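Side-chain contacts in putative outer membrane protein (LpxR) (Salmonella typhimurium, PDB 3FID), which is a lipid A deacylase of the outer membrane, a beta-barrel enzyme that modifies lipopolysaccharide: residues Gly106-Asp111 with Gly173-Tyr178; Thr152-Ile157 with Gly163-Val168; Tyr232-Lys237 with Ser277-Gly282. All blocks are in the same frame, centred on the assembly; numbering follows the deposited sequence.

Contact 1. Residues Gly106-Asp111 with Gly173-Tyr178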
loop_
_atom_site.group_PDB
_atom_site.type_symbol
_atom_site.label_atom_id
_atom_site.label_comp_id
_atom_site.label_asym_id
_atom_site.label_seq_id
_atom_site.Cartn_x
_atom_site.Cartn_y
_atom_site.Cartn_z
ATOM N N GLY A 106 -8.816 -13.068 1.573
ATOM C CA GLY A 106 -8.944 -12.582 0.228
ATOM C C GLY A 106 -8.630 -13.596 -0.841
ATOM O O GLY A 106 -8.467 -14.816 -0.579
ATOM N N VAL A 107 -8.530 -13.067 -2.052
ATOM C CA VAL A 107 -8.254 -13.870 -3.258
ATOM C C VAL A 107 -7.341 -13.092 -4.210
ATOM O O VAL A 107 -7.469 -11.867 -4.355
ATOM C CB VAL A 107 -9.551 -14.352 -3.999
ATOM C CG1 VAL A 107 -10.497 -13.172 -4.373
ATOM C CG2 VAL A 107 -9.194 -15.254 -5.243
ATOM N N ILE A 108 -6.392 -13.811 -4.814
ATOM C CA ILE A 108 -5.669 -13.314 -5.990
ATOM C C ILE A 108 -6.053 -14.254 -7.127
ATOM O O ILE A 108 -5.945 -15.476 -6.976
ATOM C CB ILE A 108 -4.134 -13.360 -5.773
ATOM C CG1 ILE A 108 -3.727 -12.405 -4.628
ATOM C CG2 ILE A 108 -3.404 -13.002 -7.048
ATOM C CD1 ILE A 108 -2.303 -12.639 -4.079
ATOM N N GLY A 109 -6.495 -13.695 -8.245
ATOM C CA GLY A 109 -6.964 -14.505 -9.371
ATOM C C GLY A 109 -8.092 -13.792 -10.071
ATOM O O GLY A 109 -8.427 -12.654 -9.709
ATOM N N PRO A 110 -8.678 -14.416 -11.112
ATOM C CA PRO A 110 -9.829 -13.798 -11.797
ATOM C C PRO A 110 -10.984 -13.368 -10.839
ATOM O O PRO A 110 -11.628 -12.349 -11.071
ATOM C CB PRO A 110 -10.298 -14.911 -12.738
ATOM C CG PRO A 110 -9.082 -15.663 -13.030
ATOM C CD PRO A 110 -8.281 -15.691 -11.752
ATOM N N ASP A 111 -11.210 -14.126 -9.770
ATOM C CA ASP A 111 -12.256 -13.820 -8.772
ATOM C C ASP A 111 -12.047 -12.478 -8.049
ATOM O O ASP A 111 -12.995 -11.924 -7.500
ATOM C CB ASP A 111 -12.376 -14.949 -7.738
ATOM C CG ASP A 111 -12.931 -16.242 -8.345
ATOM O OD1 ASP A 111 -13.134 -16.271 -9.586
ATOM O OD2 ASP A 111 -13.134 -17.215 -7.576
ATOM N N GLY A 173 1.060 -16.322 5.576
ATOM C CA GLY A 173 -0.083 -16.908 4.893
ATOM C C GLY A 173 0.306 -17.456 3.532
ATOM O O GLY A 173 1.497 -17.593 3.223
ATOM N N ASN A 174 -0.703 -17.742 2.707
ATOM C CA ASN A 174 -0.496 -18.444 1.436
ATOM C C ASN A 174 -0.536 -17.520 0.223
ATOM O O ASN A 174 -0.441 -17.969 -0.927
ATOM C CB ASN A 174 -1.493 -19.615 1.288
ATOM C CG ASN A 174 -2.970 -19.160 1.247
ATOM O OD1 ASN A 174 -3.367 -18.187 1.926
ATOM N ND2 ASN A 174 -3.802 -19.906 0.489
ATOM N N LEU A 175 -0.628 -16.215 0.484
ATOM C CA LEU A 175 -0.610 -15.230 -0.589
ATOM C C LEU A 175 0.670 -14.391 -0.531
ATOM O O LEU A 175 1.387 -14.305 -1.537
ATOM C CB LEU A 175 -1.847 -14.321 -0.515
ATOM C CG LEU A 175 -3.228 -14.978 -0.445
ATOM C CD1 LEU A 175 -4.268 -13.923 -0.417
ATOM C CD2 LEU A 175 -3.441 -15.855 -1.659
ATOM N N PHE A 176 0.942 -13.780 0.631
ATOM C CA PHE A 176 2.181 -13.013 0.873
ATOM C C PHE A 176 2.814 -13.389 2.207
ATOM O O PHE A 176 2.119 -13.585 3.221
ATOM C CB PHE A 176 1.927 -11.494 0.917
ATOM C CG PHE A 176 1.187 -10.955 -0.279
ATOM C CD1 PHE A 176 1.877 -10.546 -1.436
ATOM C CD2 PHE A 176 -0.197 -10.850 -0.246
ATOM C CE1 PHE A 176 1.173 -10.035 -2.530
ATOM C CE2 PHE A 176 -0.897 -10.331 -1.310
ATOM C CZ PHE A 176 -0.226 -9.916 -2.466
ATOM N N GLN A 177 4.138 -13.419 2.212
ATOM C CA GLN A 177 4.876 -13.752 3.404
ATOM C C GLN A 177 6.203 -13.017 3.343
ATOM O O GLN A 177 6.941 -13.138 2.374
ATOM C CB GLN A 177 5.052 -15.265 3.534
ATOM C CG GLN A 177 5.688 -15.684 4.842
ATOM C CD GLN A 177 5.165 -17.035 5.291
ATOM O OE1 GLN A 177 4.004 -17.173 5.686
ATOM N NE2 GLN A 177 6.005 -18.048 5.176
ATOM N N TYR A 178 6.441 -12.188 4.353
ATOM C CA TYR A 178 7.683 -11.430 4.468
ATOM C C TYR A 178 7.951 -10.949 5.887
ATOM O O TYR A 178 7.060 -10.960 6.744
ATOM C CB TYR A 178 7.737 -10.270 3.465
ATOM C CG TYR A 178 6.762 -9.128 3.707
ATOM C CD1 TYR A 178 5.625 -8.973 2.911
ATOM C CD2 TYR A 178 6.986 -8.185 4.728
ATOM C CE1 TYR A 178 4.732 -7.868 3.115
ATOM C CE2 TYR A 178 6.123 -7.129 4.936
ATOM C CZ TYR A 178 4.997 -6.971 4.121
ATOM O OH TYR A 178 4.135 -5.902 4.348
#
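Ile108 meets Leu175 and Phe176 at one end of the outer-membrane beta-barrel of LpxR, where strand 97-108 finishes and the turn between strands 160-173 and 176-188 comes round. The side-chain contact is apolar and centres on CD1 of Ile108, which lies 4.0 Å from CB of Leu175 and 3.8 Å from CZ of Phe176. The Ile108 side chain and the phenyl group run at a slant to each other, and the methyl reaches the ring at its far end, at CZ and CE2. With CG1 anti to the carbonyl carbon (chi1 -64°) and CD1 extended beyond it (chi2 165°), Ile108 sends its longer branch across the gap between backbones whose nearest CA atoms, those of Ile108 and Leu175, are 7.6 Å apart. Such a separation exceeds that of paired strands, so side chains do the joining. Strands 140-157 and 160-173 come between in the wall, Arg140 of the first in backbone hydrogen bonding with Ile108 and touched by the Leu175 side chain. Thr233 of helix 232-235 packs on both Ile108 and Phe176. The turn is braced internally by the Gln177 side chain, whose OE1 accepts a hydrogen bond from Gly173 N at 3.1 Å, with an N-H...O angle of 154°.

Contact 2. Residues Thr152-Ile157 with Gly163-Val168. With CXE (pentaethylene glycol monodecyl ether), chain M.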
loop_
_atom_site.group_PDB
_atom_site.type_symbol
_atom_site.label_atom_id
_atom_site.label_comp_id
_atom_site.label_asym_id
_atom_site.label_seq_id
_atom_site.Cartn_x
_atom_site.Cartn_y
_atom_site.Cartn_z
ATOM N N THR A 152 8.635 4.533 19.494
ATOM C CA THR A 152 8.056 5.842 19.206
ATOM C C THR A 152 8.714 7.043 19.940
ATOM O O THR A 152 7.999 7.909 20.466
ATOM C CB THR A 152 6.515 5.849 19.481
ATOM O OG1 THR A 152 6.276 5.710 20.884
ATOM C CG2 THR A 152 5.813 4.715 18.774
ATOM N N PRO A 153 10.063 7.117 19.957
ATOM C CA PRO A 153 10.641 8.317 20.577
ATOM C C PRO A 153 10.305 9.573 19.751
ATOM O O PRO A 153 10.435 9.590 18.516
ATOM C CB PRO A 153 12.149 8.045 20.553
ATOM C CG PRO A 153 12.346 7.092 19.350
ATOM C CD PRO A 153 11.105 6.199 19.444
ATOM N N ALA A 154 9.855 10.604 20.446
ATOM C CA ALA A 154 9.466 11.848 19.804
ATOM C C ALA A 154 9.630 12.913 20.856
ATOM O O ALA A 154 9.603 12.608 22.059
ATOM C CB ALA A 154 8.003 11.788 19.353
ATOM N N ILE A 155 9.804 14.147 20.413
ATOM C CA ILE A 155 9.903 15.258 21.345
ATOM C C ILE A 155 9.018 16.382 20.844
ATOM O O ILE A 155 8.781 16.491 19.649
ATOM C CB ILE A 155 11.355 15.717 21.580
ATOM C CG1 ILE A 155 11.373 16.665 22.807
ATOM C CG2 ILE A 155 11.939 16.369 20.316
ATOM C CD1 ILE A 155 12.545 16.498 23.733
ATOM N N ASP A 156 8.524 17.203 21.768
ATOM C CA ASP A 156 7.647 18.307 21.414
ATOM C C ASP A 156 8.437 19.588 21.477
ATOM O O ASP A 156 9.141 19.842 22.463
ATOM C CB ASP A 156 6.456 18.398 22.370
ATOM C CG ASP A 156 5.440 17.272 22.167
ATOM O OD1 ASP A 156 5.097 16.898 21.008
ATOM O OD2 ASP A 156 4.948 16.778 23.200
ATOM N N ILE A 157 8.346 20.366 20.407
ATOM C CA ILE A 157 9.078 21.611 20.264
ATOM C C ILE A 157 8.084 22.670 19.848
ATOM O O ILE A 157 7.712 22.760 18.673
ATOM C CB ILE A 157 10.235 21.498 19.227
ATOM C CG1 ILE A 157 11.319 20.560 19.782
ATOM C CG2 ILE A 157 10.828 22.900 18.917
ATOM C CD1 ILE A 157 12.263 19.926 18.739
ATOM N N GLY A 163 9.417 12.994 15.509
ATOM C CA GLY A 163 9.674 11.647 15.984
ATOM C C GLY A 163 10.447 10.769 15.013
ATOM O O GLY A 163 10.557 11.082 13.836
ATOM N N PHE A 164 10.989 9.677 15.543
ATOM C CA PHE A 164 11.776 8.681 14.795
ATOM C C PHE A 164 11.133 7.353 15.124
ATOM O O PHE A 164 10.966 7.016 16.298
ATOM C CB PHE A 164 13.245 8.708 15.261
ATOM C CG PHE A 164 14.092 7.561 14.748
ATOM C CD1 PHE A 164 14.317 7.387 13.376
ATOM C CD2 PHE A 164 14.706 6.670 15.661
ATOM C CE1 PHE A 164 15.109 6.334 12.906
ATOM C CE2 PHE A 164 15.503 5.623 15.208
ATOM C CZ PHE A 164 15.706 5.455 13.819
ATOM N N TYR A 165 10.748 6.581 14.110
ATOM C CA TYR A 165 9.928 5.409 14.407
ATOM C C TYR A 165 10.509 4.157 13.769
ATOM O O TYR A 165 10.066 3.766 12.690
ATOM C CB TYR A 165 8.466 5.647 13.955
ATOM C CG TYR A 165 7.903 6.957 14.473
ATOM C CD1 TYR A 165 7.896 8.104 13.693
ATOM C CD2 TYR A 165 7.403 7.041 15.773
ATOM C CE1 TYR A 165 7.398 9.309 14.193
ATOM C CE2 TYR A 165 6.919 8.221 16.268
ATOM C CZ TYR A 165 6.919 9.351 15.474
ATOM O OH TYR A 165 6.441 10.515 16.001
ATOM N N PRO A 166 11.514 3.537 14.426
ATOM C CA PRO A 166 12.015 2.272 13.911
ATOM C C PRO A 166 10.992 1.183 14.200
ATOM O O PRO A 166 10.288 1.225 15.252
ATOM C CB PRO A 166 13.332 2.072 14.676
ATOM C CG PRO A 166 13.129 2.747 15.966
ATOM C CD PRO A 166 12.222 3.948 15.657
ATOM N N GLU A 167 10.863 0.252 13.251
ATOM C CA GLU A 167 9.768 -0.704 13.250
ATOM C C GLU A 167 10.188 -2.040 12.620
ATOM O O GLU A 167 11.119 -2.103 11.792
ATOM C CB GLU A 167 8.510 -0.111 12.552
ATOM C CG GLU A 167 8.683 0.247 11.037
ATOM C CD GLU A 167 8.450 -0.941 10.124
ATOM O OE1 GLU A 167 7.771 -1.911 10.496
ATOM O OE2 GLU A 167 8.982 -0.870 8.934
ATOM N N VAL A 168 9.523 -3.102 13.068
ATOM C CA VAL A 168 9.576 -4.435 12.455
ATOM C C VAL A 168 8.152 -4.860 12.074
ATOM O O VAL A 168 7.205 -4.653 12.849
ATOM C CB VAL A 168 10.196 -5.492 13.428
ATOM C CG1 VAL A 168 10.248 -6.884 12.760
ATOM C CG2 VAL A 168 11.595 -5.059 13.833
HETATM C C1 CXE M . 7.249 -5.294 26.686
HETATM C C2 CXE M . 8.031 -5.921 25.548
HETATM C C3 CXE M . 8.858 -4.880 24.793
HETATM C C4 CXE M . 8.874 -5.135 23.285
HETATM C C5 CXE M . 10.071 -4.473 22.604
HETATM C C6 CXE M . 9.825 -4.356 21.102
HETATM C C7 CXE M . 10.790 -3.407 20.388
HETATM C C8 CXE M . 10.753 -3.659 18.878
HETATM C C9 CXE M . 11.279 -2.498 18.032
HETATM C C10 CXE M . 12.196 -3.004 16.923
HETATM O O11 CXE M . 12.575 -1.931 16.063
HETATM C C12 CXE M . 13.923 -2.040 15.576
HETATM C C13 CXE M . 13.978 -2.115 14.040
HETATM O O14 CXE M . 15.075 -1.357 13.515
HETATM C C15 CXE M . 15.078 -1.268 12.086
HETATM C C16 CXE M . 15.664 0.062 11.600
HETATM O O17 CXE M . 16.389 -0.155 10.380
HETATM C C18 CXE M . 16.176 0.819 9.349
HETATM C C19 CXE M . 16.938 0.424 8.078
HETATM O O20 CXE M . 16.046 0.249 6.966
HETATM C C21 CXE M . 16.663 -0.282 5.787
HETATM C C22 CXE M . 16.554 0.774 4.695
HETATM O O23 CXE M . 17.029 0.309 3.435
HETATM C C24 CXE M . 17.529 1.377 2.634
HETATM C C25 CXE M . 18.937 1.035 2.197
HETATM O O26 CXE M . 19.520 2.160 1.564
#
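Thr152 lies against the ring of Tyr165 where strand 140-157 is interrupted, beside strand 160-173 of the same beta hairpin in the barrel wall. Its CA approaches CD2 of Tyr165 to 3.7 Å, and its CB stands in the ring plane at the edge, 4.0 Å from the same CD2. The two side chains slant across one another, although the CB of Thr152 is directed away from the other strand as a whole. Tyr165 makes this possible: its CG is anti to the carbonyl carbon (chi1 -51°), which turns the ring so that its CD2-CE2 edge meets Thr152.

Pro153 contributes the hydrogen bond of the contact. Its carbonyl oxygen accepts from Phe164 N at 3.0 Å, and the bond is close to straight, with an N-H...O angle of 168° and a C=O...N angle of 175°. The proline ring lies beside the Phe164 carbonyl, CD being 3.3 Å from O of Phe164, while its CG makes a looser apolar contact with CD2 of the Phe164 ring. CD of Pro166, from the same strand as Phe164, sits 3.6 Å above one face of that ring, toward its rim.

Ala154 forms an antiparallel, non-hydrogen-bonded pair with Gly163, their CA atoms only 3.8 Å apart. The methyl of Ala154 also comes within 3.9 Å of Tyr165 OH, so the phenol spans from Thr152 to Ala154 along the face that carries Ala154.

Farther along the second strand, Val168 CG2 touches the bound detergent pentaethylene glycol monodecyl ether, 3.8 Å from its C10. The hairpin is formed by strands 140-157 and 160-173. Strand 176-188 continues the wall beyond it, joined by backbone hydrogen bonds of Ala186 with Gly163 and of Thr184 with Tyr165, while Trp96 is backbone hydrogen-bonded to Thr152 on the other flank.

Contact 3. Residues Tyr232-Lys237 with Ser277-Gly282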
loop_
_atom_site.group_PDB
_atom_site.type_symbol
_atom_site.label_atom_id
_atom_site.label_comp_id
_atom_site.label_asym_id
_atom_site.label_seq_id
_atom_site.Cartn_x
_atom_site.Cartn_y
_atom_site.Cartn_z
ATOM N N TYR A 232 2.379 -14.298 -4.221
ATOM C CA TYR A 232 1.567 -15.040 -5.210
ATOM C C TYR A 232 1.267 -14.249 -6.497
ATOM O O TYR A 232 1.128 -14.845 -7.567
ATOM C CB TYR A 232 0.274 -15.549 -4.546
ATOM C CG TYR A 232 -0.542 -16.449 -5.451
ATOM C CD1 TYR A 232 -1.686 -15.964 -6.088
ATOM C CD2 TYR A 232 -0.133 -17.771 -5.715
ATOM C CE1 TYR A 232 -2.446 -16.779 -6.953
ATOM C CE2 TYR A 232 -0.879 -18.602 -6.576
ATOM C CZ TYR A 232 -2.020 -18.087 -7.201
ATOM O OH TYR A 232 -2.761 -18.887 -8.039
ATOM N N THR A 233 1.186 -12.911 -6.424
ATOM C CA THR A 233 1.042 -12.111 -7.655
ATOM C C THR A 233 2.199 -12.365 -8.657
ATOM O O THR A 233 2.021 -12.184 -9.855
ATOM C CB THR A 233 0.884 -10.559 -7.426
ATOM O OG1 THR A 233 2.148 -9.977 -7.069
ATOM C CG2 THR A 233 -0.175 -10.238 -6.326
ATOM N N LEU A 234 3.360 -12.788 -8.138
ATOM C CA LEU A 234 4.564 -13.033 -8.944
ATOM C C LEU A 234 4.835 -14.520 -9.162
ATOM O O LEU A 234 5.353 -14.914 -10.217
ATOM C CB LEU A 234 5.791 -12.388 -8.285
ATOM C CG LEU A 234 5.782 -10.847 -8.218
ATOM C CD1 LEU A 234 7.089 -10.328 -7.585
ATOM C CD2 LEU A 234 5.497 -10.211 -9.613
ATOM N N GLN A 235 4.487 -15.328 -8.166
ATOM C CA GLN A 235 4.832 -16.773 -8.165
ATOM C C GLN A 235 3.695 -17.682 -8.631
ATOM O O GLN A 235 3.912 -18.867 -8.868
ATOM C CB GLN A 235 5.275 -17.195 -6.774
ATOM C CG GLN A 235 6.562 -16.484 -6.322
ATOM C CD GLN A 235 6.891 -16.759 -4.886
ATOM O OE1 GLN A 235 6.032 -16.664 -4.007
ATOM N NE2 GLN A 235 8.140 -17.093 -4.630
ATOM N N GLY A 236 2.501 -17.131 -8.744
ATOM C CA GLY A 236 1.349 -17.873 -9.244
ATOM C C GLY A 236 1.472 -18.211 -10.726
ATOM O O GLY A 236 2.258 -17.616 -11.458
ATOM N N LYS A 237 0.642 -19.141 -11.176
ATOM C CA LYS A 237 0.664 -19.612 -12.541
ATOM C C LYS A 237 -0.423 -18.897 -13.353
ATOM O O LYS A 237 -1.537 -18.700 -12.862
ATOM C CB LYS A 237 0.427 -21.131 -12.491
ATOM C CG LYS A 237 0.623 -21.881 -13.788
ATOM C CD LYS A 237 0.270 -23.371 -13.595
ATOM C CE LYS A 237 -1.152 -23.665 -14.092
ATOM N NZ LYS A 237 -1.506 -25.103 -13.935
ATOM N N SER A 277 12.728 -3.065 -7.392
ATOM C CA SER A 277 12.447 -4.224 -8.224
ATOM C C SER A 277 12.018 -5.475 -7.439
ATOM O O SER A 277 12.782 -6.022 -6.636
ATOM C CB SER A 277 13.671 -4.575 -9.085
ATOM O OG SER A 277 13.320 -5.595 -10.012
ATOM N N GLU A 278 10.827 -5.973 -7.723
ATOM C CA GLU A 278 10.349 -7.214 -7.048
ATOM C C GLU A 278 10.723 -8.542 -7.724
ATOM O O GLU A 278 10.428 -9.622 -7.201
ATOM C CB GLU A 278 8.832 -7.124 -6.868
ATOM C CG GLU A 278 8.471 -5.967 -5.922
ATOM C CD GLU A 278 6.998 -5.992 -5.553
ATOM O OE1 GLU A 278 6.183 -5.662 -6.410
ATOM O OE2 GLU A 278 6.672 -6.357 -4.405
ATOM N N PHE A 279 11.351 -8.456 -8.894
ATOM C CA PHE A 279 11.831 -9.655 -9.580
ATOM C C PHE A 279 13.020 -9.350 -10.465
ATOM O O PHE A 279 13.257 -8.194 -10.870
ATOM C CB PHE A 279 10.722 -10.365 -10.377
ATOM C CG PHE A 279 9.965 -9.470 -11.295
ATOM C CD1 PHE A 279 8.885 -8.705 -10.819
ATOM C CD2 PHE A 279 10.288 -9.401 -12.656
ATOM C CE1 PHE A 279 8.181 -7.876 -11.674
ATOM C CE2 PHE A 279 9.566 -8.554 -13.524
ATOM C CZ PHE A 279 8.528 -7.806 -13.035
ATOM N N ARG A 280 13.780 -10.397 -10.768
ATOM C CA ARG A 280 15.112 -10.186 -11.346
ATOM C C ARG A 280 15.086 -9.317 -12.600
ATOM O O ARG A 280 15.963 -8.458 -12.803
ATOM C CB ARG A 280 15.776 -11.538 -11.662
ATOM C CG ARG A 280 16.024 -12.383 -10.457
ATOM C CD ARG A 280 16.982 -13.475 -10.823
ATOM N NE ARG A 280 17.199 -14.370 -9.689
ATOM C CZ ARG A 280 18.029 -15.396 -9.736
ATOM N NH1 ARG A 280 18.177 -16.156 -8.678
ATOM N NH2 ARG A 280 18.693 -15.650 -10.863
ATOM N N THR A 281 14.115 -9.581 -13.465
ATOM C CA THR A 281 14.001 -8.893 -14.755
ATOM C C THR A 281 13.107 -7.630 -14.713
ATOM O O THR A 281 12.806 -7.032 -15.755
ATOM C CB THR A 281 13.520 -9.861 -15.845
ATOM O OG1 THR A 281 12.297 -10.485 -15.423
ATOM C CG2 THR A 281 14.581 -10.948 -16.080
ATOM N N GLY A 282 12.697 -7.224 -13.508
ATOM C CA GLY A 282 11.890 -6.011 -13.334
ATOM C C GLY A 282 12.724 -4.782 -13.039
ATOM O O GLY A 282 13.933 -4.744 -13.303
#
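Leu234 of the short helix 232-235 reaches toward the loop that links strands 266-275 and 285-295 of the barrel. CD1 approaches the backbone oxygen of Glu278 to 3.4 Å and CB of Glu278 to 3.7 Å; together with CD2, which lies 3.9 Å from CD1 of Phe279, it also borders the Phe279 ring. In Leu234 a chi1 of -66° aims CG at the loop, anti to the carbonyl carbon, and a chi2 of -178° sets the two methyls there; its side chain crosses those of Glu278 and Phe279 at about a right angle. In Phe279, CG lies between the backbone N and carbonyl carbon (chi1 51°), folding the ring against the type I turn from Phe279 to Gly282. There OG1 of Thr281 stands at the ring edge, in plane. Only CB of Glu278 serves the apolar contact. The chain continues to a carboxylate whose OE1 takes a salt bridge from Arg77 and a hydrogen bond with Tyr285 OH, while OE2 is hydrogen-bonded to a bound glycerol. Around the contact, Leu234 also packs on Arg77 and Ile248, and Phe279 on Val246. On another flank of the helix, Tyr232 rests on Ile108 of strand 97-108.

In the fold
Contacts 1 and 3 adjoin one another, their centres about 13 Å apart, whereas the centre of contact 2 lies about 33 and 34 Å from theirs respectively, across the centre of the chain from contact 1. The junction of 1 and 3 runs through helix 232-235: Leu175 O is 2.9 Å from Tyr232 N, a probable hydrogen bond, and Ile108 CG2 packs 3.6 Å from Tyr232 CD1. Along the chain contact 2 is nested within the loop closed by contact 1, and both reach neighbouring strands of the barrel. The nearest atoms of Gly106 in contact 1 and the zinc ion held by His54, His84 and Asp104 are about 8 Å apart, while contact 2 instead borders bound detergent.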